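Local coordinates for protein antitoxin RelF (Mycobacterium tuberculosis, PDB 3G5O) that neutralises the RNase toxin RelG by binding it and, together with that toxin, binds DNA to repress its own promoter, at the interface of chains A and B and the interface of chains A and C. Residues are numbered along the deposited sequence; one frame, centred on the assembly and turned at random. Chains: chain A/B, Uncharacterized protein Rv2865; chain C, Uncharacterized protein Rv2866.

Contact 1: the interface of chains A and B. Residues chain A 45, 52, 56; chain B 8, 33, 45, 47, 52, 55.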
loop_
_atom_site.group_PDB
_atom_site.type_symbol
_atom_site.label_atom_id
_atom_site.label_comp_id
_atom_site.label_asym_id
_atom_site.label_seq_id
_atom_site.Cartn_x
_atom_site.Cartn_y
_atom_site.Cartn_z
ATOM N N VAL A 45 -13.991 7.500 5.453
ATOM C CA VAL A 45 -13.767 6.228 6.081
ATOM C C VAL A 45 -13.042 6.516 7.396
ATOM O O VAL A 45 -12.109 7.351 7.452
ATOM C CB VAL A 45 -12.923 5.270 5.160
ATOM C CG1 VAL A 45 -12.544 4.016 5.917
ATOM C CG2 VAL A 45 -13.708 4.898 3.903
ATOM N N TRP A 52 -4.247 2.241 10.557
ATOM C CA TRP A 52 -3.750 3.127 9.513
ATOM C C TRP A 52 -2.227 2.930 9.332
ATOM O O TRP A 52 -1.751 2.781 8.215
ATOM C CB TRP A 52 -4.055 4.584 9.866
ATOM C CG TRP A 52 -3.544 5.540 8.826
ATOM C CD1 TRP A 52 -2.405 6.314 8.882
ATOM C CD2 TRP A 52 -4.135 5.772 7.563
ATOM N NE1 TRP A 52 -2.279 7.038 7.714
ATOM C CE2 TRP A 52 -3.338 6.738 6.898
ATOM C CE3 TRP A 52 -5.280 5.269 6.925
ATOM C CZ2 TRP A 52 -3.644 7.210 5.609
ATOM C CZ3 TRP A 52 -5.610 5.768 5.634
ATOM C CH2 TRP A 52 -4.776 6.735 5.005
ATOM N N GLN A 56 -0.153 1.624 6.009
ATOM C CA GLN A 56 0.996 2.366 5.467
ATOM C C GLN A 56 2.260 1.497 5.386
ATOM O O GLN A 56 2.983 1.563 4.414
ATOM C CB GLN A 56 1.315 3.632 6.300
ATOM C CG GLN A 56 0.145 4.698 6.323
ATOM C CD GLN A 56 -0.368 4.983 4.912
ATOM O OE1 GLN A 56 0.407 5.278 4.010
ATOM N NE2 GLN A 56 -1.660 4.844 4.711
ATOM N N MET B 8 -1.665 15.868 6.594
ATOM C CA MET B 8 -2.142 15.175 7.814
ATOM C C MET B 8 -2.302 16.175 8.958
ATOM O O MET B 8 -1.358 16.866 9.328
ATOM C CB MET B 8 -1.226 14.006 8.216
ATOM C CG MET B 8 -1.551 13.299 9.613
ATOM S SD MET B 8 -3.105 12.305 9.790
ATOM C CE MET B 8 -2.694 10.807 8.843
ATOM N N GLN B 33 -5.884 13.931 5.558
ATOM C CA GLN B 33 -6.193 12.961 6.574
ATOM C C GLN B 33 -6.231 13.672 7.895
ATOM O O GLN B 33 -5.501 14.657 8.104
ATOM C CB GLN B 33 -5.131 11.868 6.614
ATOM C CG GLN B 33 -4.809 11.311 5.241
ATOM C CD GLN B 33 -3.338 10.996 5.072
ATOM O OE1 GLN B 33 -2.639 10.677 6.049
ATOM N NE2 GLN B 33 -2.855 11.073 3.832
ATOM N N VAL B 45 -8.179 7.421 12.387
ATOM C CA VAL B 45 -7.846 8.245 11.242
ATOM C C VAL B 45 -9.077 8.332 10.366
ATOM O O VAL B 45 -9.730 7.304 10.079
ATOM C CB VAL B 45 -6.620 7.686 10.465
ATOM C CG1 VAL B 45 -6.426 8.428 9.149
ATOM C CG2 VAL B 45 -5.338 7.767 11.307
ATOM N N VAL B 47 -10.347 9.651 6.553
ATOM C CA VAL B 47 -9.976 10.096 5.204
ATOM C C VAL B 47 -11.198 10.081 4.304
ATOM O O VAL B 47 -12.195 9.456 4.614
ATOM C CB VAL B 47 -8.880 9.177 4.549
ATOM C CG1 VAL B 47 -7.606 9.220 5.361
ATOM C CG2 VAL B 47 -9.375 7.739 4.412
ATOM N N TRP B 52 -9.619 6.603 0.333
ATOM C CA TRP B 52 -9.593 5.226 0.796
ATOM C C TRP B 52 -9.540 4.283 -0.410
ATOM O O TRP B 52 -8.772 3.314 -0.402
ATOM C CB TRP B 52 -10.813 4.914 1.633
ATOM C CG TRP B 52 -10.812 3.554 2.198
ATOM C CD1 TRP B 52 -11.577 2.490 1.787
ATOM C CD2 TRP B 52 -10.022 3.083 3.292
ATOM N NE1 TRP B 52 -11.314 1.399 2.569
ATOM C CE2 TRP B 52 -10.371 1.729 3.502
ATOM C CE3 TRP B 52 -9.060 3.677 4.123
ATOM C CZ2 TRP B 52 -9.764 0.942 4.480
ATOM C CZ3 TRP B 52 -8.464 2.901 5.110
ATOM C CH2 TRP B 52 -8.822 1.547 5.283
ATOM N N LEU B 55 -6.131 4.165 -1.814
ATOM C CA LEU B 55 -5.267 3.269 -1.053
ATOM C C LEU B 55 -5.587 1.804 -1.359
ATOM O O LEU B 55 -4.666 1.033 -1.592
ATOM C CB LEU B 55 -5.328 3.578 0.429
ATOM C CG LEU B 55 -4.815 4.997 0.672
ATOM C CD1 LEU B 55 -5.312 5.482 2.022
ATOM C CD2 LEU B 55 -3.298 5.144 0.545
#
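A:Val45 and B:Val47 pair across a two-fold, homodimeric interface between two antitoxin chains, which joins the two halves of the Phd/YefM-type dimer at the centre of the heterotetramer. The pairing is an antiparallel beta bridge: A:Val45 N donates to B:Val47 O at 2.8 Å, and B:Val47 N returns a bond to A:Val45 O at 3.0 Å. Valine suits these strands because its branched side chain favours extended backbone and offers two methyls to a flat partner. Both methyls of A:Val45 lie over one face of the B:Trp52 indole: CG1 above the six-membered ring, 3.9 Å from its centroid, and CG2 above the five-membered ring. In the twin contact, B:Val45 CG1 and the amide nitrogen NE2 of A:Gln56 lie on opposite faces of A:Trp52, each toward the rim. With CG anti to the backbone N (chi1 179°), A:Trp52 sends its benzo rim into chain B, where CH2 meets the B:Leu55 methyl CD1 at 3.3 Å, a tight fit, and B:Val47 CG1 at 3.8 Å. B:Gln33 is long enough to bring a flat amide to this ring, its oxygen OE1 lying 3.6 Å from A:Trp52 CZ2 with the planes 50° apart; B:Met8 CE adds a flexible thioether methyl beside NE1. The valines belong to strand 41-48, B:Met8 and B:Gln33 to strands 8-12 and 33-38, and the tryptophans and B:Leu55 to helix 49-62.

Contact 2: the interface of chains A and C. Residues chain A 58, 61-62, 67, 71; chain C 60, 63-64, 69, 78.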
loop_
_atom_site.group_PDB
_atom_site.type_symbol
_atom_site.label_atom_id
_atom_site.label_comp_id
_atom_site.label_asym_id
_atom_site.label_seq_id
_atom_site.Cartn_x
_atom_site.Cartn_y
_atom_site.Cartn_z
ATOM N N THR A 58 2.321 -1.835 5.251
ATOM C CA THR A 58 2.103 -2.881 4.272
ATOM C C THR A 58 2.382 -2.352 2.859
ATOM O O THR A 58 3.011 -3.033 2.033
ATOM C CB THR A 58 0.654 -3.425 4.353
ATOM O OG1 THR A 58 0.422 -3.908 5.677
ATOM C CG2 THR A 58 0.446 -4.552 3.362
ATOM N N TRP A 61 6.199 -2.070 2.344
ATOM C CA TRP A 61 6.941 -3.329 2.180
ATOM C C TRP A 61 6.623 -4.068 0.888
ATOM O O TRP A 61 7.553 -4.618 0.243
ATOM C CB TRP A 61 6.789 -4.249 3.381
ATOM C CG TRP A 61 7.693 -3.818 4.508
ATOM C CD1 TRP A 61 7.326 -3.222 5.683
ATOM C CD2 TRP A 61 9.119 -3.957 4.547
ATOM N NE1 TRP A 61 8.441 -2.998 6.466
ATOM C CE2 TRP A 61 9.557 -3.427 5.789
ATOM C CE3 TRP A 61 10.065 -4.452 3.643
ATOM C CZ2 TRP A 61 10.908 -3.389 6.161
ATOM C CZ3 TRP A 61 11.432 -4.426 4.014
ATOM C CH2 TRP A 61 11.828 -3.888 5.263
ATOM N N LEU A 62 5.334 -4.043 0.488
ATOM C CA LEU A 62 4.931 -4.706 -0.782
ATOM C C LEU A 62 5.598 -4.092 -2.013
ATOM O O LEU A 62 5.706 -4.751 -3.046
ATOM C CB LEU A 62 3.383 -4.692 -0.964
ATOM C CG LEU A 62 2.619 -5.627 -0.015
ATOM C CD1 LEU A 62 1.131 -5.507 -0.223
ATOM C CD2 LEU A 62 3.045 -7.070 -0.230
ATOM N N ILE A 67 10.778 -8.592 -2.309
ATOM C CA ILE A 67 10.193 -8.731 -0.949
ATOM C C ILE A 67 9.727 -10.160 -0.636
ATOM O O ILE A 67 10.079 -10.708 0.418
ATOM C CB ILE A 67 9.093 -7.618 -0.585
ATOM C CG1 ILE A 67 8.693 -7.723 0.903
ATOM C CG2 ILE A 67 7.867 -7.723 -1.482
ATOM C CD1 ILE A 67 9.910 -7.591 1.853
ATOM N N ILE A 71 11.393 -12.841 2.160
ATOM C CA ILE A 71 10.641 -13.428 3.266
ATOM C C ILE A 71 10.720 -14.954 3.240
ATOM O O ILE A 71 10.911 -15.581 4.269
ATOM C CB ILE A 71 9.186 -12.954 3.254
ATOM C CG1 ILE A 71 9.114 -11.464 3.618
ATOM C CG2 ILE A 71 8.354 -13.711 4.258
ATOM C CD1 ILE A 71 7.810 -10.857 3.181
ATOM N N LEU C 60 1.614 -6.375 9.827
ATOM C CA LEU C 60 1.310 -6.086 8.446
ATOM C C LEU C 60 0.097 -6.884 7.968
ATOM O O LEU C 60 -0.368 -7.820 8.643
ATOM C CB LEU C 60 2.555 -6.328 7.561
ATOM C CG LEU C 60 3.791 -5.552 8.008
ATOM C CD1 LEU C 60 4.920 -5.664 6.949
ATOM C CD2 LEU C 60 3.381 -4.056 8.231
ATOM N N GLU C 63 -0.976 -10.101 2.081
ATOM C CA GLU C 63 -0.105 -11.278 1.984
ATOM C C GLU C 63 1.073 -11.250 2.940
ATOM O O GLU C 63 1.773 -12.250 3.078
ATOM C CB GLU C 63 0.318 -11.532 0.537
ATOM C CG GLU C 63 1.346 -10.599 0.003
ATOM C CD GLU C 63 1.437 -10.773 -1.519
ATOM O OE1 GLU C 63 2.036 -11.800 -1.965
ATOM O OE2 GLU C 63 0.875 -9.911 -2.245
ATOM N N LEU C 64 1.271 -10.104 3.604
ATOM C CA LEU C 64 2.331 -9.941 4.626
ATOM C C LEU C 64 1.838 -10.237 6.043
ATOM O O LEU C 64 2.571 -10.034 7.016
ATOM C CB LEU C 64 2.918 -8.515 4.554
ATOM C CG LEU C 64 3.624 -8.136 3.231
ATOM C CD1 LEU C 64 4.315 -6.787 3.351
ATOM C CD2 LEU C 64 4.630 -9.151 2.822
ATOM N N SER C 69 6.355 -4.494 11.047
ATOM C CA SER C 69 7.342 -3.521 10.567
ATOM C C SER C 69 7.584 -2.529 11.662
ATOM O O SER C 69 6.632 -1.960 12.175
ATOM C CB SER C 69 6.842 -2.732 9.328
ATOM O OG SER C 69 7.821 -1.758 8.862
ATOM N N LEU C 78 11.802 -5.598 9.300
ATOM C CA LEU C 78 10.686 -6.472 9.045
ATOM C C LEU C 78 10.960 -7.688 9.913
ATOM O O LEU C 78 12.083 -8.238 9.874
ATOM C CB LEU C 78 10.632 -6.868 7.565
ATOM C CG LEU C 78 9.473 -7.812 7.185
ATOM C CD1 LEU C 78 8.137 -7.032 7.325
ATOM C CD2 LEU C 78 9.701 -8.352 5.747
#
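A:Trp61 of the antitoxin meets C:Ser69 and C:Leu78 of the toxin in a heteromeric, largely apolar interface that joins RelF to RelG, a member of the RelE toxin family, and so contributes to the toxin–antitoxin complex in which the RNase is neutralised. The indole combines a broad greasy surface with one N-H, and both are used. NE1 of A:Trp61 donates to the hydroxyl OG of C:Ser69 at 2.8 Å, 160° at the hydrogen, with the oxygen only 1° out of the ring plane; this edge-on bond satisfies the indole's polar atom and helps fix the ring's rotation. Serine fits here as a small acceptor: the turn that sets OG anti to the backbone N (chi1 179°) points it at the indole N-H, while CB packs beside CD1 of the indole. One face of the six-membered ring takes C:Leu78 CB, 4.0 Å from the centroid and offset toward the rim. C:Leu60 CD1 comes from the same face, near the CD1 corner, 3.7 Å from A:Trp61 CD1.

C:Leu64, on the short 3-10 helix 62-64, forks between two antitoxin helices. Its CD1 touches A:Trp61 CB at 3.5 Å, whereas CD2 reaches the terminal methyl CD1 of A:Ile71 at 3.6 Å. A:Leu62 slides past C:Leu64 in the opposite direction and brings A:Leu62 CD2 to 3.7 Å from C:Leu64 CG. The longer, ethyl branch of A:Ile71 also brings CG1 to 3.8 Å from C:Leu78 CD2, which A:Ile67 CD1 meets as well. The aliphatic CG of C:Glu63 lies against A:Leu62 CD2.

Contact 1 and contact 2 lie about 19 Å apart, measured between the centres of their C-alpha atoms, and helix 49-62 of chain A runs through both. Its earlier part supplies A:Trp52 and A:Gln56 to contact 1, whereas A:Thr58, A:Trp61 and A:Leu62 near its end face the toxin in contact 2, where helix 67-80 joins in. One continuous helix thus spans dimerisation and toxin binding. With the antitoxin pair central, each copy can carry a toxin, giving the 2:2 heterotetramer; the shared helix probably helps set how the toxins are held relative to the dimer that takes part in DNA binding.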